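Local coordinates for protein 373aa long hypothetical citrate synthase (Sulfolobus tokodaii, PDB 1VGP) that is probably a dimeric enzyme of the citrate synthase family, with a fold built mostly of alpha helices, at residues 97-102 and 202-207; 123-128 and 151-156. All coordinates share one frame; numbering follows the deposited sequence.

In the fold
Both contacts are buried helix-to-helix packings within one family region, and neither lies at the surface of the assembly. Interaction 1 joins helices 91-105 and 199-210 beside the second subunit; interaction 2 joins helices 113-135 and 149-158, where no other chain touches the two segments. Their centres are about 17 Å apart, and they touch, among other places, at the ring of Phe124, whose CZ lies 3.6 Å from Ile203 CG2. Helix 327-346 packs against both. The chemistry differs: interaction 1 is antiparallel and aliphatic, with the Ser100 hydroxyl bonded to the partner subunit, whereas interaction 2 is nearly parallel and built from a proline, an aromatic ring and a methionine.

Interaction 1: residues 97-102 and 202-207; sequences TAVSLL and SIVAGI
Val99 carries this contact with both of its methyls. Val99 CG1 reaches Ile203 CG2 and Val204 CG2, each at 4.0 Å, while Val99 CG2 takes Ile207 CD1 at 3.7 Å. The rotamer accounts for the split: CG1 is anti to the backbone N (chi1 177°) and CG2 lies beside that N, which spreads the two methyls along a face formed by Ile203 and Ile207, one helical turn apart. The side chains of Val99 and Ile203 cross at about a right angle, whereas those of Val99 and Val204 slide past each other in opposite directions. Val204 CG2 also rests on the backbone of Ser100, 3.8 Å from Ser100 N, and Ser100 CB lies 4.1 Å from the same Val204 methyl.

Behind these side chains, the helix segments run antiparallel at 176°, with their axes 9.1 Å apart, and the CA atoms of Ser100 and Val204 are level with each other. Helix 327-346 closes one flank, with Trp339 touching both Ile203 and Ile207. The second subunit comes in where Ser100 and Val204 lie: Val204 packs on Val204 of the second subunit, and Ser100 OG hydrogen bonds to Thr97 OG1 and Arg96 NE of that subunit.

The pairing of helices 91-105 and 199-210 is thus part of the dimer interface of this helical fold. Between the two segments cohesion comes from van der Waals packing of methyls, one of them against the Ser100 backbone, while the buried Ser100 hydroxyl finds its polar partners across the subunit boundary.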
ATOM      1  N   THR A  97      -6.455  -5.411  -6.853  1.00 31.85           N
ATOM      2  CA  THR A  97      -6.439  -4.904  -8.208  1.00 32.06           C
ATOM      3  C   THR A  97      -7.739  -4.156  -8.535  1.00 32.86           C
ATOM      4  O   THR A  97      -7.723  -3.059  -9.123  1.00 32.83           O
ATOM      5  CB  THR A  97      -6.229  -6.067  -9.202  1.00 32.34           C
ATOM      6  OG1 THR A  97      -5.128  -6.869  -8.762  1.00 30.07           O
ATOM      7  CG2 THR A  97      -5.922  -5.545 -10.594  1.00 33.13           C
ATOM      8  N   ALA A  98      -8.869  -4.740  -8.147  1.00 30.46           N
ATOM      9  CA  ALA A  98     -10.163  -4.152  -8.463  1.00 28.34           C
ATOM     10  C   ALA A  98     -10.292  -2.771  -7.821  1.00 30.01           C
ATOM     11  O   ALA A  98     -10.765  -1.822  -8.448  1.00 29.43           O
ATOM     12  CB  ALA A  98     -11.267  -5.067  -7.991  1.00 28.41           C
ATOM     13  N   VAL A  99      -9.878  -2.657  -6.563  1.00 31.17           N
ATOM     14  CA  VAL A  99      -9.926  -1.366  -5.880  1.00 30.73           C
ATOM     15  C   VAL A  99      -9.019  -0.363  -6.600  1.00 30.48           C
ATOM     16  O   VAL A  99      -9.355   0.809  -6.744  1.00 29.37           O
ATOM     17  CB  VAL A  99      -9.479  -1.505  -4.402  1.00 30.78           C
ATOM     18  CG1 VAL A  99      -9.454  -0.133  -3.720  1.00 25.31           C
ATOM     19  CG2 VAL A  99     -10.414  -2.457  -3.667  1.00 29.58           C
ATOM     20  N   SER A 100      -7.866  -0.841  -7.051  1.00 30.32           N
ATOM     21  CA  SER A 100      -6.937  -0.011  -7.803  1.00 30.41           C
ATOM     22  C   SER A 100      -7.598   0.484  -9.088  1.00 31.08           C
ATOM     23  O   SER A 100      -7.492   1.660  -9.437  1.00 28.25           O
ATOM     24  CB  SER A 100      -5.681  -0.811  -8.145  1.00 31.46           C
ATOM     25  OG  SER A 100      -4.720   0.006  -8.781  1.00 30.25           O
ATOM     26  N   LEU A 101      -8.279  -0.423  -9.786  1.00 32.31           N
ATOM     27  CA  LEU A 101      -8.992  -0.075 -11.011  1.00 31.12           C
ATOM     28  C   LEU A 101     -10.115   0.907 -10.709  1.00 32.01           C
ATOM     29  O   LEU A 101     -10.339   1.866 -11.451  1.00 33.85           O
ATOM     30  CB  LEU A 101      -9.562  -1.335 -11.670  1.00 29.69           C
ATOM     31  CG  LEU A 101      -8.533  -2.303 -12.251  1.00 29.34           C
ATOM     32  CD1 LEU A 101      -9.107  -3.706 -12.322  1.00 27.22           C
ATOM     33  CD2 LEU A 101      -8.117  -1.823 -13.628  1.00 22.80           C
ATOM     34  N   LEU A 102     -10.820   0.677  -9.610  1.00 32.32           N
ATOM     35  CA  LEU A 102     -11.881   1.587  -9.210  1.00 32.90           C
ATOM     36  C   LEU A 102     -11.348   3.011  -9.116  1.00 33.28           C
ATOM     37  O   LEU A 102     -12.031   3.962  -9.498  1.00 34.74           O
ATOM     38  CB  LEU A 102     -12.474   1.145  -7.874  1.00 33.18           C
ATOM     39  CG  LEU A 102     -13.573   0.081  -7.988  1.00 35.39           C
ATOM     40  CD1 LEU A 102     -14.043  -0.352  -6.604  1.00 33.27           C
ATOM     41  CD2 LEU A 102     -14.737   0.652  -8.784  1.00 32.78           C
ATOM     42  N   SER A 202      -4.908   4.336  -0.605  1.00 27.18           N
ATOM     43  CA  SER A 202      -4.785   4.002   0.802  1.00 27.05           C
ATOM     44  C   SER A 202      -5.356   2.623   1.085  1.00 29.32           C
ATOM     45  O   SER A 202      -4.754   1.817   1.805  1.00 27.90           O
ATOM     46  CB  SER A 202      -5.526   5.030   1.648  1.00 28.16           C
ATOM     47  OG  SER A 202      -4.981   6.327   1.462  1.00 30.65           O
ATOM     48  N   ILE A 203      -6.533   2.365   0.517  1.00 29.30           N
ATOM     49  CA  ILE A 203      -7.232   1.099   0.692  1.00 27.40           C
ATOM     50  C   ILE A 203      -6.509  -0.066   0.024  1.00 26.52           C
ATOM     51  O   ILE A 203      -6.534  -1.191   0.536  1.00 27.24           O
ATOM     52  CB  ILE A 203      -8.666   1.190   0.130  1.00 27.79           C
ATOM     53  CG1 ILE A 203      -9.421   2.341   0.818  1.00 26.40           C
ATOM     54  CG2 ILE A 203      -9.393  -0.135   0.327  1.00 28.75           C
ATOM     55  CD1 ILE A 203      -9.315   2.335   2.333  1.00 25.01           C
ATOM     56  N   VAL A 204      -5.869   0.199  -1.115  1.00 24.40           N
ATOM     57  CA  VAL A 204      -5.013  -0.797  -1.760  1.00 25.39           C
ATOM     58  C   VAL A 204      -3.878  -1.210  -0.822  1.00 25.39           C
ATOM     59  O   VAL A 204      -3.528  -2.393  -0.736  1.00 23.82           O
ATOM     60  CB  VAL A 204      -4.397  -0.248  -3.086  1.00 26.00           C
ATOM     61  CG1 VAL A 204      -3.309  -1.188  -3.586  1.00 24.64           C
ATOM     62  CG2 VAL A 204      -5.473  -0.087  -4.140  1.00 25.10           C
ATOM     63  N   ALA A 205      -3.303  -0.230  -0.127  1.00 25.74           N
ATOM     64  CA  ALA A 205      -2.247  -0.504   0.848  1.00 25.64           C
ATOM     65  C   ALA A 205      -2.802  -1.312   2.025  1.00 26.47           C
ATOM     66  O   ALA A 205      -2.153  -2.238   2.503  1.00 27.02           O
ATOM     67  CB  ALA A 205      -1.659   0.806   1.349  1.00 24.59           C
ATOM     68  N   GLY A 206      -4.009  -0.966   2.470  1.00 25.77           N
ATOM     69  CA  GLY A 206      -4.657  -1.724   3.524  1.00 27.16           C
ATOM     70  C   GLY A 206      -4.807  -3.199   3.193  1.00 30.42           C
ATOM     71  O   GLY A 206      -4.387  -4.068   3.965  1.00 29.82           O
ATOM     72  N   ILE A 207      -5.416  -3.487   2.044  1.00 31.46           N
ATOM     73  CA  ILE A 207      -5.545  -4.860   1.559  1.00 29.57           C
ATOM     74  C   ILE A 207      -4.182  -5.535   1.401  1.00 28.85           C
ATOM     75  O   ILE A 207      -4.017  -6.696   1.766  1.00 29.01           O
ATOM     76  CB  ILE A 207      -6.271  -4.890   0.192  1.00 30.36           C
ATOM     77  CG1 ILE A 207      -7.656  -4.263   0.331  1.00 29.38           C
ATOM     78  CG2 ILE A 207      -6.371  -6.321  -0.313  1.00 29.30           C
ATOM     79  CD1 ILE A 207      -8.233  -3.786  -0.975  1.00 28.03           C
TER

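Interaction 2: residues 123-128 and 151-156; sequences KFPTIV and ENFLYM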
ATOM      1  N   LYS A 123     -18.917  -1.437  -2.647  1.00 34.09           N
ATOM      2  CA  LYS A 123     -18.535  -2.261  -3.790  1.00 31.53           C
ATOM      3  C   LYS A 123     -17.717  -3.493  -3.422  1.00 32.30           C
ATOM      4  O   LYS A 123     -17.619  -4.427  -4.219  1.00 33.47           O
ATOM      5  CB  LYS A 123     -17.746  -1.431  -4.804  1.00 30.36           C
ATOM      6  CG  LYS A 123     -18.603  -0.478  -5.628  1.00 26.20           C
ATOM      7  CD  LYS A 123     -17.756   0.606  -6.252  1.00 27.51           C
ATOM      8  CE  LYS A 123     -18.578   1.462  -7.189  1.00 28.71           C
ATOM      9  NZ  LYS A 123     -19.172   2.613  -6.476  1.00 30.34           N
ATOM     10  N   PHE A 124     -17.118  -3.501  -2.231  1.00 32.84           N
ATOM     11  CA  PHE A 124     -16.284  -4.632  -1.827  1.00 30.75           C
ATOM     12  C   PHE A 124     -17.064  -5.930  -1.951  1.00 29.82           C
ATOM     13  O   PHE A 124     -16.618  -6.875  -2.594  1.00 28.15           O
ATOM     14  CB  PHE A 124     -15.786  -4.462  -0.386  1.00 30.40           C
ATOM     15  CG  PHE A 124     -14.415  -3.846  -0.284  1.00 29.89           C
ATOM     16  CD1 PHE A 124     -13.332  -4.599   0.149  1.00 27.54           C
ATOM     17  CD2 PHE A 124     -14.210  -2.511  -0.624  1.00 30.82           C
ATOM     18  CE1 PHE A 124     -12.063  -4.029   0.247  1.00 28.99           C
ATOM     19  CE2 PHE A 124     -12.944  -1.933  -0.530  1.00 28.40           C
ATOM     20  CZ  PHE A 124     -11.867  -2.693  -0.096  1.00 28.47           C
ATOM     21  N   PRO A 125     -18.259  -5.989  -1.345  1.00 30.70           N
ATOM     22  CA  PRO A 125     -19.026  -7.237  -1.442  1.00 31.86           C
ATOM     23  C   PRO A 125     -19.346  -7.648  -2.887  1.00 31.40           C
ATOM     24  O   PRO A 125     -19.325  -8.837  -3.218  1.00 31.30           O
ATOM     25  CB  PRO A 125     -20.275  -6.958  -0.596  1.00 30.79           C
ATOM     26  CG  PRO A 125     -20.348  -5.463  -0.488  1.00 32.05           C
ATOM     27  CD  PRO A 125     -18.933  -4.990  -0.494  1.00 30.01           C
ATOM     28  N   THR A 126     -19.611  -6.659  -3.743  1.00 31.22           N
ATOM     29  CA  THR A 126     -19.871  -6.896  -5.163  1.00 30.43           C
ATOM     30  C   THR A 126     -18.656  -7.490  -5.863  1.00 30.66           C
ATOM     31  O   THR A 126     -18.787  -8.414  -6.665  1.00 31.46           O
ATOM     32  CB  THR A 126     -20.259  -5.593  -5.903  1.00 30.91           C
ATOM     33  OG1 THR A 126     -21.121  -4.798  -5.084  1.00 31.67           O
ATOM     34  CG2 THR A 126     -20.980  -5.909  -7.184  1.00 29.71           C
ATOM     35  N   ILE A 127     -17.472  -6.952  -5.569  1.00 30.22           N
ATOM     36  CA  ILE A 127     -16.230  -7.525  -6.096  1.00 29.33           C
ATOM     37  C   ILE A 127     -16.086  -8.967  -5.612  1.00 30.42           C
ATOM     38  O   ILE A 127     -15.822  -9.875  -6.395  1.00 30.54           O
ATOM     39  CB  ILE A 127     -14.988  -6.736  -5.621  1.00 27.23           C
ATOM     40  CG1 ILE A 127     -15.047  -5.296  -6.142  1.00 27.76           C
ATOM     41  CG2 ILE A 127     -13.719  -7.428  -6.092  1.00 24.03           C
ATOM     42  CD1 ILE A 127     -13.935  -4.408  -5.610  1.00 23.44           C
ATOM     43  N   VAL A 128     -16.270  -9.168  -4.312  1.00 29.56           N
ATOM     44  CA  VAL A 128     -16.022 -10.469  -3.723  1.00 32.76           C
ATOM     45  C   VAL A 128     -17.007 -11.510  -4.265  1.00 35.11           C
ATOM     46  O   VAL A 128     -16.598 -12.555  -4.775  1.00 33.31           O
ATOM     47  CB  VAL A 128     -16.103 -10.394  -2.176  1.00 32.58           C
ATOM     48  CG1 VAL A 128     -15.856 -11.765  -1.557  1.00 30.27           C
ATOM     49  CG2 VAL A 128     -15.071  -9.404  -1.660  1.00 30.41           C
ATOM     50  N   GLU A 151     -27.667  -8.796   3.603  1.00 37.60           N
ATOM     51  CA  GLU A 151     -28.526  -9.693   2.848  1.00 36.75           C
ATOM     52  C   GLU A 151     -28.065  -9.741   1.397  1.00 36.82           C
ATOM     53  O   GLU A 151     -27.970 -10.825   0.799  1.00 35.56           O
ATOM     54  CB  GLU A 151     -29.976  -9.226   2.915  1.00 37.25           C
ATOM     55  CG  GLU A 151     -30.976 -10.313   2.549  1.00 39.93           C
ATOM     56  CD  GLU A 151     -32.389  -9.789   2.369  1.00 42.41           C
ATOM     57  OE1 GLU A 151     -33.299 -10.622   2.173  1.00 44.80           O
ATOM     58  OE2 GLU A 151     -32.596  -8.555   2.421  1.00 42.77           O
ATOM     59  N   ASN A 152     -27.761  -8.571   0.839  1.00 35.41           N
ATOM     60  CA  ASN A 152     -27.377  -8.473  -0.568  1.00 35.11           C
ATOM     61  C   ASN A 152     -26.056  -9.189  -0.837  1.00 35.30           C
ATOM     62  O   ASN A 152     -25.864  -9.774  -1.905  1.00 33.57           O
ATOM     63  CB  ASN A 152     -27.265  -7.007  -0.986  1.00 34.36           C
ATOM     64  CG  ASN A 152     -26.834  -6.848  -2.439  1.00 37.04           C
ATOM     65  OD1 ASN A 152     -27.573  -7.207  -3.357  1.00 34.86           O
ATOM     66  ND2 ASN A 152     -25.636  -6.320  -2.653  1.00 38.69           N
ATOM     67  N   PHE A 153     -25.149  -9.142   0.135  1.00 35.80           N
ATOM     68  CA  PHE A 153     -23.895  -9.873   0.017  1.00 36.36           C
ATOM     69  C   PHE A 153     -24.184 -11.342  -0.250  1.00 34.82           C
ATOM     70  O   PHE A 153     -23.696 -11.905  -1.222  1.00 35.99           O
ATOM     71  CB  PHE A 153     -23.056  -9.729   1.299  1.00 36.37           C
ATOM     72  CG  PHE A 153     -21.567  -9.880   1.082  1.00 38.24           C
ATOM     73  CD1 PHE A 153     -21.068 -10.696   0.075  1.00 37.99           C
ATOM     74  CD2 PHE A 153     -20.663  -9.218   1.905  1.00 36.71           C
ATOM     75  CE1 PHE A 153     -19.692 -10.849  -0.108  1.00 38.86           C
ATOM     76  CE2 PHE A 153     -19.286  -9.370   1.724  1.00 36.17           C
ATOM     77  CZ  PHE A 153     -18.801 -10.183   0.724  1.00 36.24           C
ATOM     78  N   LEU A 154     -24.988 -11.960   0.604  1.00 35.42           N
ATOM     79  CA  LEU A 154     -25.294 -13.379   0.453  1.00 36.72           C
ATOM     80  C   LEU A 154     -26.128 -13.627  -0.803  1.00 37.75           C
ATOM     81  O   LEU A 154     -25.962 -14.646  -1.490  1.00 35.10           O
ATOM     82  CB  LEU A 154     -26.042 -13.887   1.686  1.00 37.36           C
ATOM     83  CG  LEU A 154     -25.266 -13.842   3.000  1.00 39.06           C
ATOM     84  CD1 LEU A 154     -26.021 -14.640   4.061  1.00 38.60           C
ATOM     85  CD2 LEU A 154     -23.862 -14.401   2.794  1.00 36.04           C
ATOM     86  N   TYR A 155     -27.019 -12.685  -1.098  1.00 38.06           N
ATOM     87  CA  TYR A 155     -27.787 -12.729  -2.331  1.00 38.32           C
ATOM     88  C   TYR A 155     -26.891 -12.892  -3.557  1.00 38.44           C
ATOM     89  O   TYR A 155     -27.098 -13.806  -4.367  1.00 37.53           O
ATOM     90  CB  TYR A 155     -28.627 -11.459  -2.484  1.00 40.40           C
ATOM     91  CG  TYR A 155     -29.229 -11.311  -3.866  1.00 42.74           C
ATOM     92  CD1 TYR A 155     -29.980 -12.343  -4.436  1.00 43.09           C
ATOM     93  CD2 TYR A 155     -29.026 -10.152  -4.614  1.00 41.62           C
ATOM     94  CE1 TYR A 155     -30.510 -12.222  -5.718  1.00 43.97           C
ATOM     95  CE2 TYR A 155     -29.550 -10.021  -5.896  1.00 42.32           C
ATOM     96  CZ  TYR A 155     -30.291 -11.056  -6.443  1.00 44.05           C
ATOM     97  OH  TYR A 155     -30.805 -10.923  -7.710  1.00 43.98           O
ATOM     98  N   MET A 156     -25.909 -12.001  -3.696  1.00 37.50           N
ATOM     99  CA  MET A 156     -25.041 -12.002  -4.871  1.00 37.03           C
ATOM    100  C   MET A 156     -24.147 -13.232  -4.891  1.00 36.46           C
ATOM    101  O   MET A 156     -23.535 -13.540  -5.903  1.00 35.28           O
ATOM    102  CB  MET A 156     -24.169 -10.746  -4.908  1.00 37.96           C
ATOM    103  CG  MET A 156     -24.932  -9.439  -4.944  1.00 40.41           C
ATOM    104  SD  MET A 156     -23.815  -8.035  -5.175  1.00 46.90           S
ATOM    105  CE  MET A 156     -23.123  -7.847  -3.534  1.00 47.04           C
TER
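Pro125 and Phe153 form a CH-pi contact at the heart of a nearly parallel pair of helices in the mainly helical body of this citrate synthase-like fold. The Phe153 ring lies across the proline: Pro125 CB stands over the centre of the aromatic ring, 3.4 Å from the centroid of the Phe153 ring and 13° off the ring normal. Phe153 gets there because its CG is anti to the backbone N, which swings the ring across toward helix 113-135. Further along, Val128 comes at the ring obliquely, with its CB 4.0 Å from Phe153 CZ, so the tip of the phenyl group lodges against Pro125 and Val128 together.

Helix 113-135 is kinked here, since the N atoms of Pro125 and Thr126 make no bond to the preceding turn. Met156 packs against that interruption, its methyl seated against Pro125 and Thr126. The Met156 side chain crosses Thr126 obliquely: Met156 SD lies 4.1 Å from Thr126 CG2, and Met156 CE lies 4.2 Å from Pro125 CB. The Thr126 hydroxyl has its polar partner in Arg72 O, so toward the methionine it makes only a van der Waals contact.

The segment axes approach to 9.3 Å and cross at -16°, with Pro125 and Phe153 level with each other. Met170 of helix 164-175 and Ser333 of helix 327-346 also touch the Phe153 side chain, tying this pair into the surrounding helices. A bend in the methionine chain (chi3 -77°) finishes the fit at the kink, setting Met156 CE 3.7 Å from Thr126 N.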